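Local coordinates for protein EscN (Escherichia coli O127:H6, PDB 2OBL) that belongs to the ATP synthase alpha/beta family, has a P-loop nucleotide-binding fold, and is a component of a bacterial type III secretion system, at residues L12-D17 with P22-I27; S80-S85 with E249-N254; S183-P186 with F192-S195; E205-G208 with S214-A217. The protein carries 1 engineered substitution. All coordinates share one frame; numbering follows the deposited sequence.

Contact 1 (L12-D17 with P22-I27)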
loop_
_atom_site.group_PDB
_atom_site.type_symbol
_atom_site.label_atom_id
_atom_site.label_comp_id
_atom_site.label_asym_id
_atom_site.label_seq_id
_atom_site.Cartn_x
_atom_site.Cartn_y
_atom_site.Cartn_z
ATOM N N LEU A 12 10.737 -8.721 15.854
ATOM C CA LEU A 12 9.330 -8.345 16.005
ATOM C C LEU A 12 9.105 -7.395 17.186
ATOM O O LEU A 12 9.637 -7.612 18.292
ATOM C CB LEU A 12 8.442 -9.576 16.168
ATOM C CG LEU A 12 8.192 -10.466 14.955
ATOM C CD1 LEU A 12 7.185 -11.544 15.328
ATOM C CD2 LEU A 12 7.689 -9.642 13.774
ATOM N N GLY A 13 8.322 -6.351 16.937
ATOM C CA GLY A 13 7.996 -5.345 17.939
ATOM C C GLY A 13 9.062 -4.277 18.076
ATOM O O GLY A 13 8.961 -3.404 18.936
ATOM N N ARG A 14 10.075 -4.315 17.220
ATOM C CA ARG A 14 11.228 -3.427 17.382
ATOM C C ARG A 14 11.369 -2.333 16.332
ATOM O O ARG A 14 10.997 -2.513 15.174
ATOM C CB ARG A 14 12.522 -4.231 17.446
ATOM C CG ARG A 14 12.584 -5.158 18.644
ATOM C CD ARG A 14 14.014 -5.445 19.038
ATOM N NE ARG A 14 14.109 -5.726 20.469
ATOM C CZ ARG A 14 14.596 -4.876 21.366
ATOM N NH1 ARG A 14 15.064 -3.681 20.993
ATOM N NH2 ARG A 14 14.625 -5.225 22.639
ATOM N N LEU A 15 11.941 -1.211 16.753
ATOM C CA LEU A 15 12.338 -0.145 15.835
ATOM C C LEU A 15 13.777 -0.389 15.425
ATOM O O LEU A 15 14.664 -0.518 16.271
ATOM C CB LEU A 15 12.252 1.219 16.517
ATOM C CG LEU A 15 10.861 1.769 16.771
ATOM C CD1 LEU A 15 10.935 2.850 17.845
ATOM C CD2 LEU A 15 10.325 2.323 15.487
ATOM N N ILE A 16 13.992 -0.412 14.120
ATOM C CA ILE A 16 15.226 -0.852 13.517
ATOM C C ILE A 16 15.649 0.244 12.552
ATOM O O ILE A 16 14.788 0.806 11.869
ATOM C CB ILE A 16 14.893 -2.122 12.682
ATOM C CG1 ILE A 16 14.432 -3.259 13.601
ATOM C CG2 ILE A 16 16.017 -2.515 11.804
ATOM C CD1 ILE A 16 15.436 -3.648 14.592
ATOM N N ASP A 17 16.947 0.545 12.467
ATOM C CA ASP A 17 17.420 1.574 11.522
ATOM C C ASP A 17 17.558 1.056 10.097
ATOM O O ASP A 17 17.177 -0.076 9.810
ATOM C CB ASP A 17 18.700 2.294 11.993
ATOM C CG ASP A 17 19.964 1.441 11.894
ATOM O OD1 ASP A 17 19.950 0.365 11.272
ATOM O OD2 ASP A 17 21.004 1.871 12.456
ATOM N N PRO A 22 18.817 -2.376 15.801
ATOM C CA PRO A 22 17.853 -1.864 16.783
ATOM C C PRO A 22 18.194 -0.455 17.294
ATOM O O PRO A 22 19.346 -0.178 17.626
ATOM C CB PRO A 22 17.936 -2.892 17.914
ATOM C CG PRO A 22 18.314 -4.161 17.222
ATOM C CD PRO A 22 19.268 -3.742 16.127
ATOM N N MET A 23 17.186 0.420 17.344
ATOM C CA MET A 23 17.367 1.825 17.727
ATOM C C MET A 23 16.898 2.149 19.151
ATOM O O MET A 23 17.226 3.208 19.692
ATOM C CB MET A 23 16.641 2.736 16.739
ATOM C CG MET A 23 17.361 2.864 15.417
ATOM S SD MET A 23 16.555 4.001 14.301
ATOM C CE MET A 23 14.937 3.276 14.217
ATOM N N GLU A 24 16.123 1.255 19.753
ATOM C CA GLU A 24 15.669 1.494 21.114
ATOM C C GLU A 24 16.786 1.090 22.051
ATOM O O GLU A 24 17.451 0.082 21.833
ATOM C CB GLU A 24 14.402 0.706 21.417
ATOM C CG GLU A 24 13.221 1.123 20.551
ATOM C CD GLU A 24 12.218 0.008 20.359
ATOM O OE1 GLU A 24 12.525 -0.982 19.656
ATOM O OE2 GLU A 24 11.109 0.142 20.904
ATOM N N SER A 25 17.009 1.883 23.082
ATOM C CA SER A 25 18.103 1.573 23.986
ATOM C C SER A 25 17.626 0.622 25.072
ATOM O O SER A 25 16.949 1.037 26.013
ATOM C CB SER A 25 18.687 2.844 24.591
ATOM O OG SER A 25 17.959 3.234 25.737
ATOM N N ASN A 26 17.959 -0.654 24.914
ATOM C CA ASN A 26 17.738 -1.659 25.953
ATOM C C ASN A 26 19.058 -2.145 26.551
ATOM O O ASN A 26 20.042 -2.328 25.838
ATOM C CB ASN A 26 16.986 -2.861 25.390
ATOM C CG ASN A 26 15.516 -2.574 25.140
ATOM O OD1 ASN A 26 14.693 -2.599 26.061
ATOM N ND2 ASN A 26 15.175 -2.324 23.886
ATOM N N ILE A 27 19.074 -2.388 27.853
ATOM C CA ILE A 27 20.286 -2.897 28.481
ATOM C C ILE A 27 20.543 -4.354 28.056
ATOM O O ILE A 27 21.687 -4.816 28.038
ATOM C CB ILE A 27 20.254 -2.730 30.014
ATOM C CG1 ILE A 27 21.644 -3.004 30.604
ATOM C CG2 ILE A 27 19.195 -3.626 30.617
ATOM C CD1 ILE A 27 21.901 -2.337 31.940
HETATM O O HOH W 1 9.676 -2.371 21.380
HETATM O O HOH W 2 14.975 -1.359 18.822
#

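Contact 2 (S80-S85 with E249-N254)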
loop_
_atom_site.group_PDB
_atom_site.type_symbol
_atom_site.label_atom_id
_atom_site.label_comp_id
_atom_site.label_asym_id
_atom_site.label_seq_id
_atom_site.Cartn_x
_atom_site.Cartn_y
_atom_site.Cartn_z
ATOM N N SER A 80 -0.238 15.288 -0.410
ATOM C CA SER A 80 -0.342 15.707 0.982
ATOM C C SER A 80 -1.773 15.982 1.390
ATOM O O SER A 80 -2.586 16.427 0.581
ATOM C CB SER A 80 0.476 16.984 1.215
ATOM O OG SER A 80 1.844 16.731 1.011
ATOM N N GLY A 81 -2.065 15.746 2.664
ATOM C CA GLY A 81 -3.337 16.131 3.238
ATOM C C GLY A 81 -4.521 15.417 2.633
ATOM O O GLY A 81 -5.616 15.977 2.567
ATOM N N VAL A 82 -4.315 14.178 2.195
ATOM C CA VAL A 82 -5.435 13.385 1.704
ATOM C C VAL A 82 -5.667 12.111 2.524
ATOM O O VAL A 82 -6.390 11.223 2.093
ATOM C CB VAL A 82 -5.311 13.042 0.202
ATOM C CG1 VAL A 82 -5.282 14.319 -0.635
ATOM C CG2 VAL A 82 -4.091 12.166 -0.063
ATOM N N GLY A 83 -5.047 12.029 3.699
ATOM C CA GLY A 83 -5.348 10.929 4.627
ATOM C C GLY A 83 -4.550 9.662 4.407
ATOM O O GLY A 83 -4.953 8.584 4.857
ATOM N N LYS A 84 -3.417 9.777 3.715
ATOM C CA LYS A 84 -2.598 8.608 3.430
ATOM C C LYS A 84 -2.229 7.846 4.703
ATOM O O LYS A 84 -2.455 6.656 4.787
ATOM C CB LYS A 84 -1.333 9.001 2.657
ATOM C CG LYS A 84 -0.290 7.885 2.549
ATOM C CD LYS A 84 1.076 8.446 2.140
ATOM C CE LYS A 84 1.668 9.377 3.202
ATOM N NZ LYS A 84 2.452 8.764 4.332
ATOM N N SER A 85 -1.662 8.529 5.693
ATOM C CA SER A 85 -1.180 7.804 6.870
ATOM C C SER A 85 -2.325 7.065 7.579
ATOM O O SER A 85 -2.156 5.934 8.064
ATOM C CB SER A 85 -0.425 8.737 7.815
ATOM O OG SER A 85 0.837 9.067 7.245
ATOM N N GLU A 249 -9.570 15.970 -4.288
ATOM C CA GLU A 249 -10.996 16.195 -4.509
ATOM C C GLU A 249 -11.895 15.444 -3.522
ATOM O O GLU A 249 -12.871 16.010 -3.006
ATOM C CB GLU A 249 -11.374 15.874 -5.959
ATOM C CG GLU A 249 -10.873 16.912 -6.966
ATOM C CD GLU A 249 -9.361 16.865 -7.221
ATOM O OE1 GLU A 249 -8.712 15.816 -6.963
ATOM O OE2 GLU A 249 -8.824 17.896 -7.689
ATOM N N LEU A 250 -11.581 14.177 -3.256
ATOM C CA LEU A 250 -12.319 13.429 -2.240
ATOM C C LEU A 250 -11.980 13.873 -0.812
ATOM O O LEU A 250 -12.873 13.987 0.036
ATOM C CB LEU A 250 -12.119 11.917 -2.407
ATOM C CG LEU A 250 -12.788 11.346 -3.658
ATOM C CD1 LEU A 250 -12.340 9.907 -3.911
ATOM C CD2 LEU A 250 -14.318 11.449 -3.580
ATOM N N ALA A 251 -10.706 14.128 -0.538
ATOM C CA ALA A 251 -10.320 14.585 0.796
ATOM C C ALA A 251 -11.041 15.881 1.202
ATOM O O ALA A 251 -11.379 16.072 2.373
ATOM C CB ALA A 251 -8.802 14.753 0.897
ATOM N N GLU A 252 -11.286 16.763 0.236
ATOM C CA GLU A 252 -11.929 18.051 0.519
ATOM C C GLU A 252 -13.441 17.927 0.691
ATOM O O GLU A 252 -14.109 18.844 1.199
ATOM C CB GLU A 252 -11.565 19.064 -0.564
ATOM C CG GLU A 252 -10.090 19.420 -0.529
ATOM C CD GLU A 252 -9.692 20.396 -1.607
ATOM O OE1 GLU A 252 -10.424 20.493 -2.617
ATOM O OE2 GLU A 252 -8.649 21.069 -1.443
ATOM N N GLU A 253 -13.978 16.783 0.283
ATOM C CA GLU A 253 -15.374 16.452 0.543
ATOM C C GLU A 253 -15.519 15.733 1.883
ATOM O O GLU A 253 -16.619 15.352 2.271
ATOM C CB GLU A 253 -15.936 15.583 -0.587
ATOM C CG GLU A 253 -16.316 16.371 -1.820
ATOM C CD GLU A 253 -16.602 15.494 -3.028
ATOM O OE1 GLU A 253 -16.790 14.265 -2.864
ATOM O OE2 GLU A 253 -16.643 16.044 -4.152
ATOM N N ASN A 254 -14.396 15.559 2.581
ATOM C CA ASN A 254 -14.334 14.781 3.817
ATOM C C ASN A 254 -14.741 13.340 3.567
ATOM O O ASN A 254 -15.367 12.691 4.400
ATOM C CB ASN A 254 -15.159 15.422 4.935
ATOM C CG ASN A 254 -14.361 16.436 5.715
ATOM O OD1 ASN A 254 -13.406 16.087 6.407
ATOM N ND2 ASN A 254 -14.735 17.701 5.598
#

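Contact 3 (S183-P186 with F192-S195)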
loop_
_atom_site.group_PDB
_atom_site.type_symbol
_atom_site.label_atom_id
_atom_site.label_comp_id
_atom_site.label_asym_id
_atom_site.label_seq_id
_atom_site.Cartn_x
_atom_site.Cartn_y
_atom_site.Cartn_z
ATOM N N SER A 183 28.164 8.670 -6.627
ATOM C CA SER A 183 29.109 7.711 -7.196
ATOM C C SER A 183 29.582 8.148 -8.580
ATOM O O SER A 183 30.424 7.483 -9.189
ATOM C CB SER A 183 28.504 6.300 -7.262
ATOM O OG SER A 183 27.550 6.210 -8.313
ATOM N N GLY A 184 29.012 9.245 -9.085
ATOM C CA GLY A 184 29.430 9.805 -10.373
ATOM C C GLY A 184 28.512 9.507 -11.548
ATOM O O GLY A 184 28.827 9.846 -12.685
ATOM N N GLU A 185 27.371 8.877 -11.285
ATOM C CA GLU A 185 26.393 8.625 -12.335
ATOM C C GLU A 185 25.780 9.921 -12.829
ATOM O O GLU A 185 25.590 10.861 -12.050
ATOM C CB GLU A 185 25.256 7.762 -11.813
ATOM C CG GLU A 185 25.528 6.295 -11.748
ATOM C CD GLU A 185 24.269 5.544 -11.380
ATOM O OE1 GLU A 185 23.580 5.045 -12.300
ATOM O OE2 GLU A 185 23.955 5.494 -10.172
ATOM N N PRO A 186 25.434 9.970 -14.121
ATOM C CA PRO A 186 24.777 11.152 -14.636
ATOM C C PRO A 186 23.259 11.078 -14.434
ATOM O O PRO A 186 22.705 9.994 -14.225
ATOM C CB PRO A 186 25.110 11.103 -16.129
ATOM C CG PRO A 186 25.162 9.638 -16.435
ATOM C CD PRO A 186 25.608 8.938 -15.158
ATOM N N PHE A 192 17.279 11.676 -11.985
ATOM C CA PHE A 192 17.613 10.332 -11.501
ATOM C C PHE A 192 18.650 9.624 -12.353
ATOM O O PHE A 192 18.543 9.619 -13.577
ATOM C CB PHE A 192 16.352 9.453 -11.406
ATOM C CG PHE A 192 15.373 9.925 -10.365
ATOM C CD1 PHE A 192 15.508 9.526 -9.039
ATOM C CD2 PHE A 192 14.343 10.790 -10.707
ATOM C CE1 PHE A 192 14.645 9.979 -8.061
ATOM C CE2 PHE A 192 13.452 11.252 -9.741
ATOM C CZ PHE A 192 13.598 10.852 -8.410
ATOM N N PRO A 193 19.646 9.000 -11.705
ATOM C CA PRO A 193 20.589 8.191 -12.483
ATOM C C PRO A 193 20.051 6.788 -12.804
ATOM O O PRO A 193 19.087 6.305 -12.172
ATOM C CB PRO A 193 21.807 8.103 -11.570
ATOM C CG PRO A 193 21.218 8.167 -10.156
ATOM C CD PRO A 193 19.973 9.025 -10.265
ATOM N N PRO A 194 20.671 6.130 -13.791
ATOM C CA PRO A 194 20.292 4.784 -14.186
ATOM C C PRO A 194 20.104 3.793 -13.034
ATOM O O PRO A 194 19.158 2.994 -13.081
ATOM C CB PRO A 194 21.444 4.361 -15.111
ATOM C CG PRO A 194 21.882 5.654 -15.733
ATOM C CD PRO A 194 21.773 6.661 -14.615
ATOM N N SER A 195 20.953 3.861 -12.008
ATOM C CA SER A 195 20.897 2.914 -10.882
ATOM C C SER A 195 19.538 2.860 -10.169
ATOM O O SER A 195 19.100 1.799 -9.732
ATOM C CB SER A 195 21.992 3.195 -9.854
ATOM O OG SER A 195 21.913 4.514 -9.328
#

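Contact 4 (E205-G208 with S214-A217)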
loop_
_atom_site.group_PDB
_atom_site.type_symbol
_atom_site.label_atom_id
_atom_site.label_comp_id
_atom_site.label_asym_id
_atom_site.label_seq_id
_atom_site.Cartn_x
_atom_site.Cartn_y
_atom_site.Cartn_z
ATOM N N GLU A 205 10.364 -7.222 -7.456
ATOM C CA GLU A 205 10.303 -8.613 -7.871
ATOM C C GLU A 205 10.571 -9.563 -6.702
ATOM O O GLU A 205 10.331 -10.758 -6.811
ATOM C CB GLU A 205 11.243 -8.880 -9.059
ATOM C CG GLU A 205 10.773 -8.218 -10.368
ATOM C CD GLU A 205 11.638 -8.589 -11.573
ATOM O OE1 GLU A 205 12.452 -9.527 -11.450
ATOM O OE2 GLU A 205 11.496 -7.949 -12.646
ATOM N N ARG A 206 11.036 -9.026 -5.575
ATOM C CA ARG A 206 11.244 -9.850 -4.378
ATOM C C ARG A 206 9.966 -10.143 -3.583
ATOM O O ARG A 206 9.908 -11.108 -2.833
ATOM C CB ARG A 206 12.344 -9.260 -3.496
ATOM C CG ARG A 206 13.712 -9.404 -4.138
ATOM C CD ARG A 206 14.741 -8.522 -3.477
ATOM N NE ARG A 206 15.129 -9.008 -2.160
ATOM C CZ ARG A 206 16.048 -8.410 -1.407
ATOM N NH1 ARG A 206 16.656 -7.310 -1.854
ATOM N NH2 ARG A 206 16.363 -8.910 -0.226
ATOM N N ALA A 207 8.936 -9.321 -3.762
ATOM C CA ALA A 207 7.613 -9.625 -3.216
ATOM C C ALA A 207 6.990 -10.740 -4.060
ATOM O O ALA A 207 7.432 -10.985 -5.188
ATOM C CB ALA A 207 6.733 -8.373 -3.254
ATOM N N GLY A 208 5.969 -11.404 -3.533
ATOM C CA GLY A 208 5.254 -12.439 -4.298
ATOM C C GLY A 208 4.825 -13.644 -3.486
ATOM O O GLY A 208 5.234 -13.808 -2.334
ATOM N N SER A 214 4.365 -15.919 2.170
ATOM C CA SER A 214 4.260 -15.036 1.032
ATOM C C SER A 214 4.662 -13.646 1.470
ATOM O O SER A 214 4.736 -13.361 2.673
ATOM C CB SER A 214 2.816 -14.977 0.548
ATOM O OG SER A 214 1.974 -14.525 1.593
ATOM N N ILE A 215 4.921 -12.790 0.487
ATOM C CA ILE A 215 5.101 -11.367 0.727
ATOM C C ILE A 215 4.169 -10.640 -0.221
ATOM O O ILE A 215 4.286 -10.750 -1.454
ATOM C CB ILE A 215 6.550 -10.886 0.451
ATOM C CG1 ILE A 215 7.559 -11.617 1.346
ATOM C CG2 ILE A 215 6.656 -9.375 0.618
ATOM C CD1 ILE A 215 8.984 -11.226 1.049
ATOM N N THR A 216 3.229 -9.923 0.369
ATOM C CA THR A 216 2.367 -9.018 -0.363
ATOM C C THR A 216 2.900 -7.660 -0.003
ATOM O O THR A 216 3.169 -7.387 1.183
ATOM C CB THR A 216 0.908 -9.149 0.108
ATOM O OG1 THR A 216 0.504 -10.516 0.000
ATOM C CG2 THR A 216 -0.017 -8.267 -0.733
ATOM N N ALA A 217 3.086 -6.805 -1.002
ATOM C CA ALA A 217 3.792 -5.569 -0.747
ATOM C C ALA A 217 2.969 -4.371 -1.180
ATOM O O ALA A 217 2.329 -4.406 -2.222
ATOM C CB ALA A 217 5.141 -5.581 -1.443
#

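Contact 1 (L12-D17 with P22-I27)
Gly-13 meets Glu-24 through a water, which donates to Gly-13 O at one end and to Glu-24 OE2 at the other. Arg-14 is extended from CG to NE, which brings its guanidinium near residues 22-27. Its NH1 lies 3.9 Å from Glu-24 OE1, a long salt bridge that works through charge alone, since the oxygen sits well out of the guanidinium plane and the two flat groups are 66° apart. Asn-26 approaches the edge of the same guanidinium from the opposite direction. Leu-15 bonds through both backbone polar atoms: its N donates almost straight (175°) to Glu-24 OE1 at 3.0 Å, reaching that oxygen from above the carboxylate plane, and its O accepts Met-23 N at 2.9 Å. A second water links Leu-15 O, Glu-24 N, Glu-24 OE1 and Arg-14 NH1. At Ile-16, CD1 rests on the Pro-22 ring, 3.9 Å from CG. Met-23 bends at its last torsion (chi3 -57°), which brings CE to 3.4 Å from Ile-16 O, while SD lies 3.6 Å from Asp-17 CB. The carboxylate of Asp-17 turns to Arg-21. Strand 15-16 is hydrogen-bonded to strand 127-132 on one edge; on the other, loop 22-27 adds a single bridge, Ile-16 with Pro-22, and the Glu-24 carboxylate does the work of a second backbone acceptor. Three polar contacts converge on OE1, which probably favours the charged form of Glu-24.

Contact 2 (S80-S85 with E249-N254)
A small apolar contact joins Val-82, in the loop that leads into helix 84-94, to Ala-251, near the C-terminal end of helix 248-251. It rests on one methyl group. Ala-251 CB points at the loop and sits 3.7 Å from Val-82 CA. Gly-81 O is 3.8 Å from Ala-251 CB. The alanine methyl meets the valine at its CA, CB and CG1: with chi1 at -61°, Val-82 CG1 stands beside the backbone N and comes to 3.9 Å from Ala-251 CB. The valine side chain also packs on Leu-246. Ala-251 in turn touches Phe-256, so the methyl is held between the loop and the chain that follows the helix. That chain leaves the helix through a type I turn from Ala-251 to Asn-254, where Asn-254 N bonds back to Ala-251 O at 3.1 Å and Asn-254 takes a positive phi, completing a Schellman motif. A polar tie lies close by, from Arg-248 to Ser-80 O. Further along the chain, Gly-83 takes the N-cap position of helix 84-94, and Lys-84 folds its NZ back to a weak bond with Ser-85 OG while forming a salt bridge to Asp-167. The loop after strand 73-78, with Gly-83 capping the helix and Lys-84 and Ser-85 in its first turn, is consistent with the Walker A P-loop of this family.

Contact 3 (S183-P186 with F192-S195)
Glu-185 and Ser-195 carry the polar half of this contact, with both carboxylate oxygens turned to the same residue. OE1 accepts Ser-195 N at 2.9 Å through its syn lone pair, though the bond is bent to 147° at the hydrogen. OE2 accepts the Ser-195 hydroxyl; the modelled separation is too short for its exact value to be trusted. Ser-195 OG stands between its own backbone N and carbonyl carbon (chi1 58°), which lets hydroxyl and N-H face one carboxylate. Since Pro-193 is the N-cap of helix 194-204 and Pro-194 has no N-H, Ser-195 N is the first backbone donor of that helix, whose end probably favours a negative group here. The apolar pair is Glu-185 CB with Pro-193 CB, 3.5 Å apart where the side chains cross at about a right angle. In van der Waals contact with the carboxylate, Pro-194 CD lies 3.4 Å from Glu-185 OE1. A bent CA-H...O contact runs from Pro-193 CA to Pro-186 O, 3.3 Å. Residues 183-186 follow helix 169-182, which ends in a Schellman motif at Gly-184; Pro-193 packs back on its Arg-177 and Leu-181, while Phe-192 spans from Ala-173 to Pro-231 and Ile-232 of helix 231-239.

Contact 4 (E205-G208 with S214-A217)
Gly-208 and Ile-215 bond to each other twice as an antiparallel hydrogen-bonded pair, satisfying the N and O of both residues. Gly-208 N donates to Ile-215 O at 2.8 Å, in the plane of that carbonyl, but bent to 147° at the hydrogen. In the return bond Ile-215 N reaches Gly-208 O at 3.0 Å and is nearly straight (177°), although it arrives from above the carbonyl plane. The neighbouring residues face the other way: Ser-214 and Thr-216 hydrogen-bond through their backbones to strand 161-167 and the residue before it. The short hairpin arm 208-209 is thus added antiparallel at the start of strand 214-222, which belongs to the otherwise mostly parallel core sheet of the P-loop domain. Side-chain polar groups find partners further off, Ser-214 OG at Asn-161 OD1 and Thr-216 OG1 at Gly-71 N. Arg-206 turns from the strand altogether, its NE in a salt bridge with Glu-153 and its NH1 and NH2 bonded to Leu-38 O and Thr-150 OG1. Ala-207 CB packs against the strand, 3.7 Å from Ala-217 CB. It also meets Ile-215 CG2, the branch that lies anti to the backbone N, with Ala-207 CB and Ile-215 CG2 4.0 Å apart.

Overall arrangement
From the N terminus, contact 1 comes first: it closes a four-residue turn just after strand 15-16 and ties the following loop to an edge of the mixed sheet. Contact 2 opens next at residues 80-85 and closes only at 249-254, so its loop spans most of the nucleotide-binding domain. Contacts 3 and 4 are nested within it, one after the other: contact 3 closes the connection between helices 169-182 and 194-204, and contact 4 closes the hairpin of strands 208-209 and 214-222, just after helix 194-204. Contacts 1 and 4 reach the same sheet, whereas contacts 2 and 4 lie on opposite sides of the chain's centre, their centres 28 Å apart.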